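Local coordinates for actibind (PDB 3D3Z), which is a T2-family ribonuclease that cleaves RNA, probably without strict base specificity but with a preference for adenylic acid, at residues S20-N24 with V205-A209; P26-L31 with P55-D59; P186-C191 with R219-C225. All coordinates share one frame. Residue numbers count along the deposited sequence, not the author numbering.

Contact 1: S20-N24 with V205-A209; sequences SCCFN and VKGSA
Asn24 lays its amide against the loop that follows strand 195-206. With chi1 near -73° (m), its ND2 sits 3.5 Å from Val205 CG1 and 3.2 Å from Gly207 O, the latter at too poor an angle for a hydrogen bond, while Asn24 OD1 lies 3.8 Å from Ala209 CB and accepts a hydrogen bond from Thr121. The backbones come closest at Cys22 and Gly207, whose CA atoms are 4.4 Å apart. Residues 20-23 form a type I beta turn, with Phe23 N hydrogen-bonded to Ser20 O (3.2 Å); Ser20 OG, in the p rotamer, accepts from Cys22 N (2.9 Å), an ST turn. Disulfides from Cys21 to Cys126 and from Cys22 to Cys5 tie this loop to two other parts of the chain, so the contact docks a cross-linked N-terminal loop onto the end of a strand in the antiparallel sheet of the RNase T2 fold. No direct hydrogen bond joins the segments; two waters do the work. One accepts from Gly207 N (2.8 Å) and lies 2.6 Å from Cys22 O. The other accepts from Asn24 N (3.1 Å) and Asn24 ND2 (2.9 Å) and lies 2.7 Å from both Val205 O and Gly207 O. Gly207 adopts phi/psi 93/-143°, where any CB would jam against the carbonyl oxygen of Lys206.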
# COMPACT_ATOMS: atom_id res chain seq x y z
N SER A 20 -3.99 -11.00 -18.13
CA SER A 20 -4.45 -12.34 -17.80
C SER A 20 -4.34 -12.48 -16.32
O SER A 20 -3.88 -11.56 -15.64
CB SER A 20 -3.59 -13.43 -18.47
OG SER A 20 -2.31 -13.51 -17.86
N CYS A 21 -4.70 -13.65 -15.82
CA CYS A 21 -4.42 -13.94 -14.44
C CYS A 21 -2.95 -13.87 -14.02
O CYS A 21 -2.68 -13.76 -12.81
CB CYS A 21 -5.06 -15.28 -14.02
SG CYS A 21 -6.78 -15.21 -14.04
N CYS A 22 -2.01 -13.95 -14.98
CA CYS A 22 -0.60 -13.90 -14.68
C CYS A 22 0.08 -12.64 -15.23
O CYS A 22 1.33 -12.61 -15.39
CB CYS A 22 0.12 -15.15 -15.17
SG CYS A 22 -0.27 -16.62 -14.13
N PHE A 23 -0.72 -11.63 -15.56
CA PHE A 23 -0.18 -10.34 -16.00
C PHE A 23 -1.04 -9.14 -15.58
O PHE A 23 -2.15 -9.00 -16.05
CB PHE A 23 0.02 -10.32 -17.52
CG PHE A 23 0.94 -9.22 -17.98
CD1 PHE A 23 2.26 -9.22 -17.58
CD2 PHE A 23 0.46 -8.15 -18.75
CE1 PHE A 23 3.13 -8.19 -17.99
CE2 PHE A 23 1.30 -7.10 -19.14
CZ PHE A 23 2.64 -7.15 -18.76
N ASN A 24 -0.50 -8.29 -14.71
CA ASN A 24 -1.19 -7.10 -14.23
C ASN A 24 -1.19 -5.99 -15.30
O ASN A 24 -0.13 -5.46 -15.66
CB ASN A 24 -0.59 -6.60 -12.89
CG ASN A 24 -0.96 -7.50 -11.71
OD1 ASN A 24 -2.09 -7.42 -11.18
ND2 ASN A 24 -0.02 -8.34 -11.28
N VAL A 205 5.15 -6.07 -11.13
CA VAL A 205 4.80 -7.44 -10.65
C VAL A 205 5.05 -8.50 -11.73
O VAL A 205 4.64 -8.35 -12.88
CB VAL A 205 3.35 -7.51 -10.08
CG1 VAL A 205 3.01 -8.93 -9.58
CG2 VAL A 205 3.20 -6.50 -8.91
N LYS A 206 5.72 -9.57 -11.32
CA LYS A 206 5.86 -10.80 -12.10
C LYS A 206 4.85 -11.79 -11.54
O LYS A 206 4.93 -12.17 -10.38
CB LYS A 206 7.26 -11.35 -11.95
CG LYS A 206 8.36 -10.43 -12.49
CD LYS A 206 9.77 -10.85 -12.02
CE LYS A 206 10.36 -11.94 -12.91
NZ LYS A 206 10.63 -11.51 -14.34
N GLY A 207 3.87 -12.15 -12.35
CA GLY A 207 2.79 -13.02 -11.94
C GLY A 207 1.55 -12.31 -11.41
O GLY A 207 1.13 -11.25 -11.90
N SER A 208 0.96 -12.92 -10.41
CA SER A 208 -0.27 -12.41 -9.83
C SER A 208 0.05 -11.37 -8.76
O SER A 208 1.08 -11.43 -8.13
CB SER A 208 -1.06 -13.54 -9.17
OG SER A 208 -2.28 -13.08 -8.61
N ALA A 209 -0.86 -10.42 -8.59
CA ALA A 209 -0.77 -9.47 -7.47
C ALA A 209 -0.85 -10.19 -6.15
O ALA A 209 -0.34 -9.67 -5.17
CB ALA A 209 -1.87 -8.39 -7.53
O HOH W 1 3.56 -11.28 -14.96
O HOH W 2 2.08 -9.03 -13.19

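Contact 2: P26-L31 with P55-D59; sequences PGGSLL and PDNCD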
# COMPACT_ATOMS: atom_id res chain seq x y z
N PRO A 26 -4.43 -3.26 -17.22
CA PRO A 26 -3.58 -2.07 -17.43
C PRO A 26 -2.92 -1.55 -16.14
O PRO A 26 -1.97 -0.78 -16.19
CB PRO A 26 -4.53 -1.04 -18.06
CG PRO A 26 -5.88 -1.40 -17.59
CD PRO A 26 -5.87 -2.93 -17.26
N GLY A 27 -3.41 -2.02 -15.00
CA GLY A 27 -2.84 -1.66 -13.70
C GLY A 27 -1.56 -2.39 -13.35
O GLY A 27 -1.52 -3.17 -12.42
N GLY A 28 -0.49 -2.08 -14.07
CA GLY A 28 0.80 -2.73 -13.91
C GLY A 28 1.74 -2.07 -12.94
O GLY A 28 2.79 -2.64 -12.61
N SER A 29 1.41 -0.86 -12.49
CA SER A 29 2.16 -0.18 -11.45
C SER A 29 1.37 -0.29 -10.14
O SER A 29 0.26 0.25 -10.02
CB SER A 29 2.44 1.31 -11.79
OG SER A 29 3.12 1.90 -10.71
N LEU A 30 1.93 -1.03 -9.20
CA LEU A 30 1.26 -1.31 -7.93
C LEU A 30 1.90 -0.45 -6.85
O LEU A 30 3.06 -0.58 -6.60
CB LEU A 30 1.37 -2.80 -7.54
CG LEU A 30 0.39 -3.80 -8.16
CD1 LEU A 30 -0.98 -3.62 -7.50
CD2 LEU A 30 0.25 -3.67 -9.59
N LEU A 31 1.09 0.37 -6.20
CA LEU A 31 1.54 1.32 -5.18
C LEU A 31 1.16 0.84 -3.81
O LEU A 31 -0.01 0.76 -3.50
CB LEU A 31 0.94 2.72 -5.43
CG LEU A 31 1.42 3.53 -6.64
CD1 LEU A 31 1.22 2.86 -8.04
CD2 LEU A 31 0.69 4.85 -6.57
N PRO A 55 -3.54 -0.16 -7.89
CA PRO A 55 -3.13 -0.36 -9.29
C PRO A 55 -3.17 0.95 -10.13
O PRO A 55 -4.24 1.51 -10.37
CB PRO A 55 -4.13 -1.39 -9.81
CG PRO A 55 -5.39 -1.17 -8.96
CD PRO A 55 -4.94 -0.61 -7.65
N ASP A 56 -2.02 1.44 -10.55
CA ASP A 56 -1.98 2.54 -11.46
C ASP A 56 -1.68 1.96 -12.81
O ASP A 56 -0.92 0.96 -12.96
CB ASP A 56 -0.82 3.49 -11.13
CG ASP A 56 -1.15 4.57 -10.06
OD1 ASP A 56 -2.16 4.45 -9.31
OD2 ASP A 56 -0.32 5.53 -10.03
N ASN A 57 -2.23 2.62 -13.82
CA ASN A 57 -1.76 2.48 -15.16
C ASN A 57 -0.30 2.85 -15.26
O ASN A 57 0.28 3.52 -14.37
CB ASN A 57 -2.60 3.34 -16.08
CG ASN A 57 -4.01 2.93 -16.06
OD1 ASN A 57 -4.33 1.73 -15.97
ND2 ASN A 57 -4.90 3.91 -16.13
N CYS A 58 0.32 2.37 -16.32
CA CYS A 58 1.76 2.54 -16.45
C CYS A 58 2.16 4.02 -16.67
O CYS A 58 3.27 4.38 -16.38
CB CYS A 58 2.31 1.64 -17.54
SG CYS A 58 2.00 -0.16 -17.15
N ASP A 59 1.23 4.83 -17.14
CA ASP A 59 1.45 6.27 -17.35
C ASP A 59 1.11 7.12 -16.11
O ASP A 59 1.12 8.36 -16.19
CB ASP A 59 0.67 6.77 -18.57
CG ASP A 59 -0.80 6.67 -18.39
OD1 ASP A 59 -1.25 6.19 -17.32
OD2 ASP A 59 -1.53 7.07 -19.35
O HOH W 3 -1.21 0.82 -18.27
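Pro26, preceded by a cis peptide bond, presents its carbonyl to several donors: Gly28 N at 2.9 Å, closing an inverse gamma turn centred on Gly27; the CA-H of Asn57, with Asn57 CA 3.4 Å from Pro26 O; and a water 2.7 Å from Pro26 O that bridges to Cys58 N (2.9 Å). Gly27 then passes so close that its CA lies 3.3 Å from Asp56 O, and a CB here would clash with Pro55 CB. Gly28 is similarly hemmed in, because a side chain would crowd the sulfur of Cys58, which is disulfide-bonded to Cys13. At Ser29 the strand begins. Its N donates to Asp56 O (3.0 Å) and its O accepts from Asp56 N (2.6 Å), making an antiparallel hydrogen-bonded pair, with Ser29 CB 4.0 Å from Asp56 CB. Leu30 meets Pro55 in the next, non-hydrogen-bonded pair; proline is tolerated there because its missing N-H is not called on by the partner strand. Leu30 CD1 packs 4.5 Å from Pro55 CB, on the face where the side chain of Pro55 comes within about 4 Å of that of His115, a predicted active-site residue. Leu31 returns to the face of Ser29 and Asp56, its CD1 3.6 Å from Asp56 CG. Gly28 and Ser29 together stand opposite the single residue Asp56, the definition of a classic beta bulge, here placed where strands 29-35 and 49-56 meet in the antiparallel RNase T2 sheet.

Contact 3: P186-C191 with R219-C225; sequences PPYVGC and RLEDSNC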
# COMPACT_ATOMS: atom_id res chain seq x y z
N PRO A 186 13.24 5.84 -4.81
CA PRO A 186 12.51 6.53 -3.77
C PRO A 186 11.00 6.37 -3.94
O PRO A 186 10.54 6.24 -5.06
CB PRO A 186 12.89 8.02 -3.95
CG PRO A 186 13.60 8.10 -5.21
CD PRO A 186 13.96 6.77 -5.71
N PRO A 187 10.25 6.42 -2.83
CA PRO A 187 8.77 6.52 -2.96
C PRO A 187 8.38 7.93 -3.41
O PRO A 187 9.19 8.83 -3.33
CB PRO A 187 8.29 6.25 -1.53
CG PRO A 187 9.43 6.74 -0.66
CD PRO A 187 10.69 6.40 -1.42
N TYR A 188 7.15 8.13 -3.89
CA TYR A 188 6.50 9.41 -3.69
C TYR A 188 6.50 9.81 -2.20
O TYR A 188 6.13 9.03 -1.33
CB TYR A 188 5.08 9.41 -4.25
CG TYR A 188 4.30 10.63 -3.87
CD1 TYR A 188 4.41 11.83 -4.62
CD2 TYR A 188 3.45 10.62 -2.76
CE1 TYR A 188 3.68 12.97 -4.25
CE2 TYR A 188 2.72 11.75 -2.40
CZ TYR A 188 2.85 12.92 -3.14
OH TYR A 188 2.08 14.00 -2.73
N VAL A 189 6.96 11.04 -1.91
CA VAL A 189 6.92 11.64 -0.58
C VAL A 189 5.87 12.77 -0.53
O VAL A 189 6.00 13.78 -1.22
CB VAL A 189 8.31 12.14 -0.16
CG1 VAL A 189 8.30 12.66 1.31
CG2 VAL A 189 9.31 11.02 -0.32
N GLY A 190 4.84 12.59 0.32
CA GLY A 190 3.72 13.52 0.42
C GLY A 190 3.75 14.27 1.74
O GLY A 190 3.99 13.67 2.78
N CYS A 191 3.59 15.60 1.67
CA CYS A 191 3.59 16.47 2.85
C CYS A 191 2.25 17.14 2.99
O CYS A 191 1.53 17.33 2.01
CB CYS A 191 4.67 17.56 2.73
SG CYS A 191 6.31 16.99 3.00
N ARG A 219 8.98 5.76 -9.20
CA ARG A 219 7.80 6.54 -8.87
C ARG A 219 7.29 7.31 -10.08
O ARG A 219 8.06 7.88 -10.86
CB ARG A 219 8.08 7.47 -7.68
CG ARG A 219 9.05 8.63 -7.98
CD ARG A 219 9.52 9.24 -6.72
NE ARG A 219 10.47 10.32 -6.98
CZ ARG A 219 11.06 11.04 -6.03
NH1 ARG A 219 10.75 10.82 -4.76
NH2 ARG A 219 11.93 12.00 -6.37
N LEU A 220 5.98 7.30 -10.28
CA LEU A 220 5.34 8.02 -11.36
C LEU A 220 4.84 9.42 -10.88
O LEU A 220 4.22 10.15 -11.65
CB LEU A 220 4.18 7.16 -11.93
CG LEU A 220 4.45 5.66 -12.24
CD1 LEU A 220 3.16 4.90 -12.59
CD2 LEU A 220 5.48 5.49 -13.35
N GLU A 221 5.08 9.75 -9.61
CA GLU A 221 4.83 11.08 -9.03
C GLU A 221 5.97 11.25 -8.02
O GLU A 221 6.32 10.28 -7.36
CB GLU A 221 3.43 11.11 -8.38
CG GLU A 221 2.76 12.48 -8.40
CD GLU A 221 1.58 12.67 -7.40
OE1 GLU A 221 0.84 11.70 -7.08
OE2 GLU A 221 1.41 13.83 -6.94
N ASP A 222 6.58 12.44 -7.91
CA ASP A 222 7.78 12.61 -7.05
C ASP A 222 7.50 13.07 -5.60
O ASP A 222 7.84 12.39 -4.61
CB ASP A 222 8.79 13.59 -7.67
CG ASP A 222 9.36 13.11 -9.01
OD1 ASP A 222 9.32 11.89 -9.31
OD2 ASP A 222 9.88 13.99 -9.74
N SER A 223 6.91 14.25 -5.48
CA SER A 223 6.70 14.83 -4.17
C SER A 223 5.97 16.15 -4.28
O SER A 223 6.09 16.88 -5.28
CB SER A 223 8.00 15.04 -3.42
OG SER A 223 7.72 15.56 -2.14
N ASN A 224 5.21 16.45 -3.25
CA ASN A 224 4.60 17.76 -3.14
C ASN A 224 5.20 18.53 -1.98
O ASN A 224 4.59 19.51 -1.52
CB ASN A 224 3.09 17.61 -3.00
CG ASN A 224 2.68 17.02 -1.65
OD1 ASN A 224 3.50 16.58 -0.88
ND2 ASN A 224 1.40 17.05 -1.38
N CYS A 225 6.34 18.08 -1.47
CA CYS A 225 7.01 18.74 -0.39
C CYS A 225 7.97 19.80 -0.95
O CYS A 225 8.38 19.74 -2.13
CB CYS A 225 7.85 17.78 0.43
SG CYS A 225 6.88 16.40 1.17
O HOH W 4 11.55 6.20 -7.66
O HOH W 5 0.63 15.40 -4.73
O HOH W 6 -0.33 15.46 1.13
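A disulfide anchors the loop after strand 213-216 alongside strand 188-192: Cys191 SG and Cys225 SG are 2.0 Å apart. The backbones run in the same direction. Val189 N donates to Asp222 O (3.1 Å), and Asn224 N returns a weak bond to Val189 O (3.4 Å), which also accepts from Ser223 OG (2.6 Å). That hydroxyl in turn accepts from Cys225 N (3.0 Å), forming an ST turn. Asn224 OD1 stands in for a backbone carbonyl, taking Cys191 N at 2.7 Å. Tyr188 is broad enough to pack along the loop, its CE1 3.5 Å from Ser223 CA, and a water links Tyr188 OH to Glu221 OE2 (2.8 Å to each). The long side chain of Arg219 reaches Pro187 O through NH1 (2.9 Å), lays its guanidinium face against Pro186 CB, and forms salt bridges with Asp222 and with Glu175 of helix 171-179. The result is a single parallel beta bridge locked by a disulfide, at the edge of an otherwise antiparallel sheet.

In the fold
All three contacts reach the same antiparallel sheet of the RNase T2 fold. Contact 1 and contact 2 have centres about 12 Å apart and touch where Val205 packs on Leu30, on the neighbouring strands 195-206 and 29-35. Contact 3 lies about 16 Å from contact 2, centre to centre, and meets it through Leu220, which packs on Ser29, Asn57 and Cys58; its centre is about 25 Å from that of contact 1, and the two do not touch. Along the chain, both segments of contact 2 fall between those of contact 1, whereas contacts 1 and 3 alternate. Early and late disulfide-bonded loops thus meet on one sheet, beside which His115, a predicted active-site residue, lies.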